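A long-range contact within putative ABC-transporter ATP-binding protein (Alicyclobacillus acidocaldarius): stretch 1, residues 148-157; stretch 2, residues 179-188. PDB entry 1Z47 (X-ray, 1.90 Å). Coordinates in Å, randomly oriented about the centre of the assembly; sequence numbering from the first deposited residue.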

ATOM      1  N   GLY B 148      15.781   5.875   8.955  1.00 47.39           N
ATOM      2  CA  GLY B 148      15.469   4.460   8.802  1.00 45.94           C
ATOM      3  C   GLY B 148      15.813   4.033   7.384  1.00 45.98           C
ATOM      4  O   GLY B 148      16.355   2.949   7.158  1.00 47.50           O
ATOM      5  N   GLY B 149      15.520   4.904   6.422  1.00 44.35           N
ATOM      6  CA  GLY B 149      15.815   4.598   5.032  1.00 41.37           C
ATOM      7  C   GLY B 149      17.283   4.283   4.839  1.00 43.61           C
ATOM      8  O   GLY B 149      17.633   3.279   4.204  1.00 41.41           O
ATOM      9  N   GLN B 150      18.149   5.143   5.374  1.00 38.20           N
ATOM     10  CA  GLN B 150      19.588   4.921   5.255  1.00 38.23           C
ATOM     11  C   GLN B 150      20.002   3.665   6.023  1.00 34.75           C
ATOM     12  O   GLN B 150      20.886   2.940   5.587  1.00 36.80           O
ATOM     13  N   GLN B 151      19.359   3.387   7.154  1.00 36.03           N
ATOM     14  CA  GLN B 151      19.709   2.192   7.920  1.00 35.24           C
ATOM     15  C   GLN B 151      19.448   0.907   7.135  1.00 35.82           C
ATOM     16  O   GLN B 151      20.154  -0.089   7.319  1.00 34.17           O
ATOM     17  N   GLN B 152      18.423   0.920   6.282  1.00 37.19           N
ATOM     18  CA  GLN B 152      18.111  -0.253   5.443  1.00 37.70           C
ATOM     19  C   GLN B 152      19.186  -0.388   4.362  1.00 37.28           C
ATOM     20  O   GLN B 152      19.551  -1.493   3.980  1.00 38.95           O
ATOM     21  N   ARG B 153      19.684   0.732   3.847  1.00 37.86           N
ATOM     22  CA  ARG B 153      20.733   0.624   2.842  1.00 39.42           C
ATOM     23  C   ARG B 153      21.968  -0.021   3.484  1.00 39.50           C
ATOM     24  O   ARG B 153      22.667  -0.828   2.856  1.00 41.00           O
ATOM     25  N   VAL B 154      22.229   0.300   4.745  1.00 35.96           N
ATOM     26  CA  VAL B 154      23.390  -0.263   5.429  1.00 33.62           C
ATOM     27  C   VAL B 154      23.207  -1.764   5.661  1.00 35.78           C
ATOM     28  O   VAL B 154      24.143  -2.540   5.512  1.00 32.38           O
ATOM     29  N   ALA B 155      21.991  -2.174   6.005  1.00 34.94           N
ATOM     30  CA  ALA B 155      21.701  -3.583   6.245  1.00 35.46           C
ATOM     31  C   ALA B 155      21.900  -4.385   4.953  1.00 33.61           C
ATOM     32  O   ALA B 155      22.434  -5.498   4.966  1.00 40.35           O
ATOM     33  N   LEU B 156      21.473  -3.829   3.829  1.00 35.13           N
ATOM     34  CA  LEU B 156      21.654  -4.524   2.559  1.00 36.41           C
ATOM     35  C   LEU B 156      23.157  -4.613   2.238  1.00 39.99           C
ATOM     36  O   LEU B 156      23.625  -5.623   1.690  1.00 37.92           O
ATOM     37  N   ALA B 157      23.922  -3.581   2.598  1.00 37.16           N
ATOM     38  CA  ALA B 157      25.372  -3.598   2.340  1.00 37.17           C
ATOM     39  C   ALA B 157      26.071  -4.704   3.162  1.00 36.86           C
ATOM     40  O   ALA B 157      26.917  -5.443   2.638  1.00 39.65           O
ATOM     41  N   GLN B 179       5.788   6.180   1.571  1.00 37.64           N
ATOM     42  CA  GLN B 179       6.632   6.787   0.551  1.00 40.65           C
ATOM     43  C   GLN B 179       8.069   6.276   0.567  1.00 39.44           C
ATOM     44  O   GLN B 179       8.675   6.039  -0.486  1.00 37.45           O
ATOM     45  N   ILE B 180       8.623   6.115   1.761  1.00 38.19           N
ATOM     46  CA  ILE B 180       9.993   5.629   1.879  1.00 38.98           C
ATOM     47  C   ILE B 180      10.048   4.146   1.500  1.00 39.81           C
ATOM     48  O   ILE B 180      11.005   3.690   0.866  1.00 35.57           O
ATOM     49  N   ARG B 181       9.002   3.405   1.855  1.00 38.32           N
ATOM     50  CA  ARG B 181       8.913   1.981   1.516  1.00 43.06           C
ATOM     51  C   ARG B 181       9.008   1.846  -0.013  1.00 41.80           C
ATOM     52  O   ARG B 181       9.688   0.963  -0.541  1.00 42.60           O
ATOM     53  N   ARG B 182       8.322   2.735  -0.725  1.00 41.40           N
ATOM     54  CA  ARG B 182       8.332   2.693  -2.178  1.00 42.74           C
ATOM     55  C   ARG B 182       9.698   3.051  -2.751  1.00 43.67           C
ATOM     56  O   ARG B 182      10.137   2.450  -3.744  1.00 35.10           O
ATOM     57  N   GLU B 183      10.372   4.030  -2.154  1.00 39.21           N
ATOM     58  CA  GLU B 183      11.696   4.387  -2.658  1.00 40.95           C
ATOM     59  C   GLU B 183      12.618   3.219  -2.365  1.00 36.86           C
ATOM     60  O   GLU B 183      13.470   2.877  -3.175  1.00 37.27           O
ATOM     61  N   LEU B 184      12.446   2.593  -1.209  1.00 34.00           N
ATOM     62  CA  LEU B 184      13.288   1.448  -0.875  1.00 37.16           C
ATOM     63  C   LEU B 184      13.176   0.277  -1.858  1.00 41.72           C
ATOM     64  O   LEU B 184      14.193  -0.287  -2.299  1.00 37.39           O
ATOM     65  N   ARG B 185      11.953  -0.113  -2.208  1.00 41.84           N
ATOM     66  CA  ARG B 185      11.814  -1.243  -3.121  1.00 42.01           C
ATOM     67  C   ARG B 185      12.457  -0.928  -4.465  1.00 39.74           C
ATOM     68  O   ARG B 185      13.001  -1.815  -5.097  1.00 38.62           O
ATOM     69  N   THR B 186      12.407   0.329  -4.898  1.00 38.73           N
ATOM     70  CA  THR B 186      13.017   0.695  -6.170  1.00 41.13           C
ATOM     71  C   THR B 186      14.538   0.578  -6.049  1.00 41.10           C
ATOM     72  O   THR B 186      15.226   0.200  -6.998  1.00 37.58           O
ATOM     73  N   PHE B 187      15.053   0.867  -4.863  1.00 40.44           N
ATOM     74  CA  PHE B 187      16.485   0.785  -4.627  1.00 39.22           C
ATOM     75  C   PHE B 187      16.953  -0.664  -4.594  1.00 39.67           C
ATOM     76  O   PHE B 187      17.960  -1.019  -5.235  1.00 35.63           O
ATOM     77  N   VAL B 188      16.225  -1.496  -3.848  1.00 34.40           N
ATOM     78  CA  VAL B 188      16.555  -2.908  -3.726  1.00 38.31           C
ATOM     79  C   VAL B 188      16.566  -3.535  -5.120  1.00 35.80           C
ATOM     80  O   VAL B 188      17.427  -4.363  -5.429  1.00 36.74           O
TER

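Two helices running in nearly the same direction, 24° apart, meet here in a small and essentially apolar contact, held by van der Waals packing, mostly of side chains, without a single hydrogen bond between them. Their axes come no closer than 10.6 Å, and the two stretches together bury 308 Å², a modest contact in which four residues of each helix take part: Gly149, Gln152, Arg153 and Leu156 from the first, Ile180, Leu184, Phe187 and Val188 from the second.

At its N-terminal end the contact is thin on the side of the first helix, because Gly149 has no side chain. The CA atoms of Gly149 and Ile180 lie 6.7 Å apart, and the backbone itself becomes the packing surface: Gly149 CA is 4.3 Å from Ile180 CG2. Ile180, in the m,t rotamer, points toward the glycine, and its branch at CB places CG2 against the bare backbone.

Leu184 comes next, one helical turn beyond Ile180. Its CA-to-CB bond points toward the first helix, and in the m,t rotamer both methyl groups lie against the aliphatic part of Gln152, while CD2 also reaches the backbone of Gly149. Leu184 CD2 lies 4.0 Å from Gly149 O, and Leu184 CD1 lies 3.7 Å from Gln152 CG. A leucine suits this buried site, since its forked end can fill space beside both a glycine and a longer chain. Gln152 also starts toward the second helix, but its m,m conformation turns the end away. The aliphatic part thus packs against leucine, and the amide is not committed to the apolar contact.

Farther along, Phe187 points toward the first helix with chi1 near t and chi2 at 61°. Arg153 leaves its helix sideways and places its CD methylene over one face of this ring. Arg153 CD is 3.5 Å from Phe187 CE2 and 3.8 Å from the centroid of the Phe187 ring, 27° off the ring normal, a CH-pi contact. Chi1 is m, chi2 lies between wells at -148°, and chi3 is m. Arginine can serve two environments at once: its CD methylene offers C-H groups to the aromatic face, while NE and NH1 are hydrogen-bonded elsewhere in the structure.

Leu156 closes the contact. Buried and in the t,p rotamer, it points toward the second helix; Leu156 CD2 lies 4.2 Å from Phe187 CE2 and 4.4 Å from Val188 CG2. Its approach to the ring is oblique. Val188, with chi1 t, points sideways yet still supplies a methyl to this apolar cluster. Leucine and valine suit such a site because they fill space with methyl groups and leave no polar atom of their side chains in need of a partner.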

ATOM      1  CB  GLN B 150      20.379   6.143   5.765  1.00 38.58           C
ATOM      2  CG  GLN B 150      20.122   7.415   4.951  1.00 40.91           C
ATOM      3  CD  GLN B 150      20.610   8.681   5.642  1.00 43.71           C
ATOM      4  OE1 GLN B 150      20.624   8.775   6.871  1.00 43.71           O
ATOM      5  NE2 GLN B 150      20.986   9.671   4.851  1.00 47.15           N
ATOM      6  CB  GLN B 151      18.945   2.142   9.250  1.00 40.49           C
ATOM      7  CG  GLN B 151      19.530   3.085  10.312  1.00 44.20           C
ATOM      8  CD  GLN B 151      18.821   2.983  11.658  1.00 51.59           C
ATOM      9  OE1 GLN B 151      18.141   3.916  12.075  1.00 51.33           O
ATOM     10  NE2 GLN B 151      18.982   1.844  12.342  1.00 46.39           N
ATOM     11  CB  GLN B 152      16.740  -0.109   4.768  1.00 36.78           C
ATOM     12  CG  GLN B 152      15.560  -0.191   5.715  1.00 39.16           C
ATOM     13  CD  GLN B 152      15.616  -1.423   6.594  1.00 42.95           C
ATOM     14  OE1 GLN B 152      15.905  -2.526   6.122  1.00 49.85           O
ATOM     15  NE2 GLN B 152      15.339  -1.243   7.887  1.00 42.21           N
ATOM     16  CB  ARG B 153      21.091   1.994   2.249  1.00 41.85           C
ATOM     17  CG  ARG B 153      19.917   2.696   1.568  1.00 39.59           C
ATOM     18  CD  ARG B 153      20.345   3.572   0.380  1.00 43.82           C
ATOM     19  NE  ARG B 153      21.249   4.671   0.732  1.00 45.68           N
ATOM     20  CZ  ARG B 153      20.881   5.845   1.239  1.00 49.39           C
ATOM     21  NH1 ARG B 153      21.807   6.760   1.509  1.00 54.52           N
ATOM     22  NH2 ARG B 153      19.603   6.127   1.468  1.00 48.75           N
ATOM     23  CB  VAL B 154      23.669   0.465   6.793  1.00 32.36           C
ATOM     24  CG1 VAL B 154      24.854  -0.177   7.506  1.00 38.96           C
ATOM     25  CG2 VAL B 154      23.966   1.948   6.552  1.00 31.16           C
ATOM     26  CB  ALA B 155      20.236  -3.738   6.775  1.00 40.13           C
ATOM     27  CB  LEU B 156      20.900  -3.805   1.428  1.00 36.98           C
ATOM     28  CG  LEU B 156      21.022  -4.378   0.006  1.00 41.03           C
ATOM     29  CD1 LEU B 156      20.591  -5.847  -0.017  1.00 40.17           C
ATOM     30  CD2 LEU B 156      20.152  -3.560  -0.949  1.00 39.75           C
ATOM     31  CB  ALA B 157      25.986  -2.211   2.649  1.00 32.45           C
ATOM     32  CB  GLN B 179       6.622   8.305   0.717  1.00 45.78           C
ATOM     33  CG  GLN B 179       7.488   9.045  -0.295  1.00 49.70           C
ATOM     34  CD  GLN B 179       7.602  10.521   0.031  1.00 48.82           C
ATOM     35  OE1 GLN B 179       7.895  10.903   1.170  1.00 49.63           O
ATOM     36  NE2 GLN B 179       7.385  11.357  -0.964  1.00 48.57           N
ATOM     37  CB  ILE B 180      10.522   5.892   3.298  1.00 41.84           C
ATOM     38  CG1 ILE B 180      10.643   7.417   3.489  1.00 43.52           C
ATOM     39  CG2 ILE B 180      11.884   5.232   3.494  1.00 45.26           C
ATOM     40  CD1 ILE B 180      10.814   7.869   4.917  1.00 47.19           C
ATOM     41  CB  ARG B 181       7.567   1.438   2.008  1.00 47.30           C
ATOM     42  CG  ARG B 181       7.415  -0.075   2.071  1.00 57.80           C
ATOM     43  CD  ARG B 181       6.078  -0.403   2.765  1.00 63.91           C
ATOM     44  NE  ARG B 181       5.593  -1.762   2.522  1.00 71.06           N
ATOM     45  CZ  ARG B 181       6.183  -2.875   2.955  1.00 74.24           C
ATOM     46  NH1 ARG B 181       7.301  -2.806   3.672  1.00 76.06           N
ATOM     47  NH2 ARG B 181       5.651  -4.059   2.669  1.00 73.31           N
ATOM     48  CB  ARG B 182       7.250   3.617  -2.759  1.00 46.08           C
ATOM     49  CG  ARG B 182       5.825   3.124  -2.499  1.00 53.80           C
ATOM     50  CD  ARG B 182       4.803   3.878  -3.330  1.00 58.55           C
ATOM     51  NE  ARG B 182       3.516   3.944  -2.642  1.00 69.89           N
ATOM     52  CZ  ARG B 182       2.406   4.475  -3.156  1.00 76.00           C
ATOM     53  NH1 ARG B 182       2.418   4.997  -4.383  1.00 77.50           N
ATOM     54  NH2 ARG B 182       1.283   4.489  -2.440  1.00 76.54           N
ATOM     55  CB  GLU B 183      12.240   5.660  -1.992  1.00 42.30           C
ATOM     56  CG  GLU B 183      11.416   6.908  -2.262  1.00 44.95           C
ATOM     57  CD  GLU B 183      11.927   8.126  -1.504  1.00 53.21           C
ATOM     58  OE1 GLU B 183      11.276   9.196  -1.585  1.00 55.13           O
ATOM     59  OE2 GLU B 183      12.982   8.016  -0.830  1.00 55.18           O
ATOM     60  CB  LEU B 184      12.972   0.953   0.546  1.00 43.25           C
ATOM     61  CG  LEU B 184      13.681   1.715   1.669  1.00 44.40           C
ATOM     62  CD1 LEU B 184      13.345   1.083   3.006  1.00 48.43           C
ATOM     63  CD2 LEU B 184      15.205   1.693   1.415  1.00 41.80           C
ATOM     64  CB  ARG B 185      10.347  -1.620  -3.324  1.00 45.62           C
ATOM     65  CG  ARG B 185       9.537  -0.573  -4.020  1.00 46.06           C
ATOM     66  CD  ARG B 185       8.166  -1.129  -4.414  1.00 55.48           C
ATOM     67  NE  ARG B 185       7.155  -0.082  -4.524  1.00 62.70           N
ATOM     68  CZ  ARG B 185       7.306   1.064  -5.189  1.00 68.78           C
ATOM     69  NH1 ARG B 185       8.440   1.339  -5.824  1.00 65.43           N
ATOM     70  NH2 ARG B 185       6.312   1.947  -5.213  1.00 73.99           N
ATOM     71  CB  THR B 186      12.622   2.137  -6.589  1.00 44.76           C
ATOM     72  OG1 THR B 186      11.238   2.153  -6.954  1.00 47.85           O
ATOM     73  CG2 THR B 186      13.440   2.607  -7.776  1.00 48.57           C
ATOM     74  CB  PHE B 187      16.823   1.468  -3.305  1.00 38.87           C
ATOM     75  CG  PHE B 187      18.254   1.345  -2.923  1.00 42.16           C
ATOM     76  CD1 PHE B 187      19.243   1.867  -3.736  1.00 42.95           C
ATOM     77  CD2 PHE B 187      18.613   0.716  -1.744  1.00 41.77           C
ATOM     78  CE1 PHE B 187      20.577   1.758  -3.379  1.00 48.59           C
ATOM     79  CE2 PHE B 187      19.930   0.602  -1.380  1.00 44.93           C
ATOM     80  CZ  PHE B 187      20.918   1.128  -2.196  1.00 47.62           C
ATOM     81  CB  VAL B 188      15.525  -3.663  -2.834  1.00 39.37           C
ATOM     82  CG1 VAL B 188      15.662  -5.169  -3.040  1.00 33.93           C
ATOM     83  CG2 VAL B 188      15.742  -3.318  -1.348  1.00 38.93           C
TER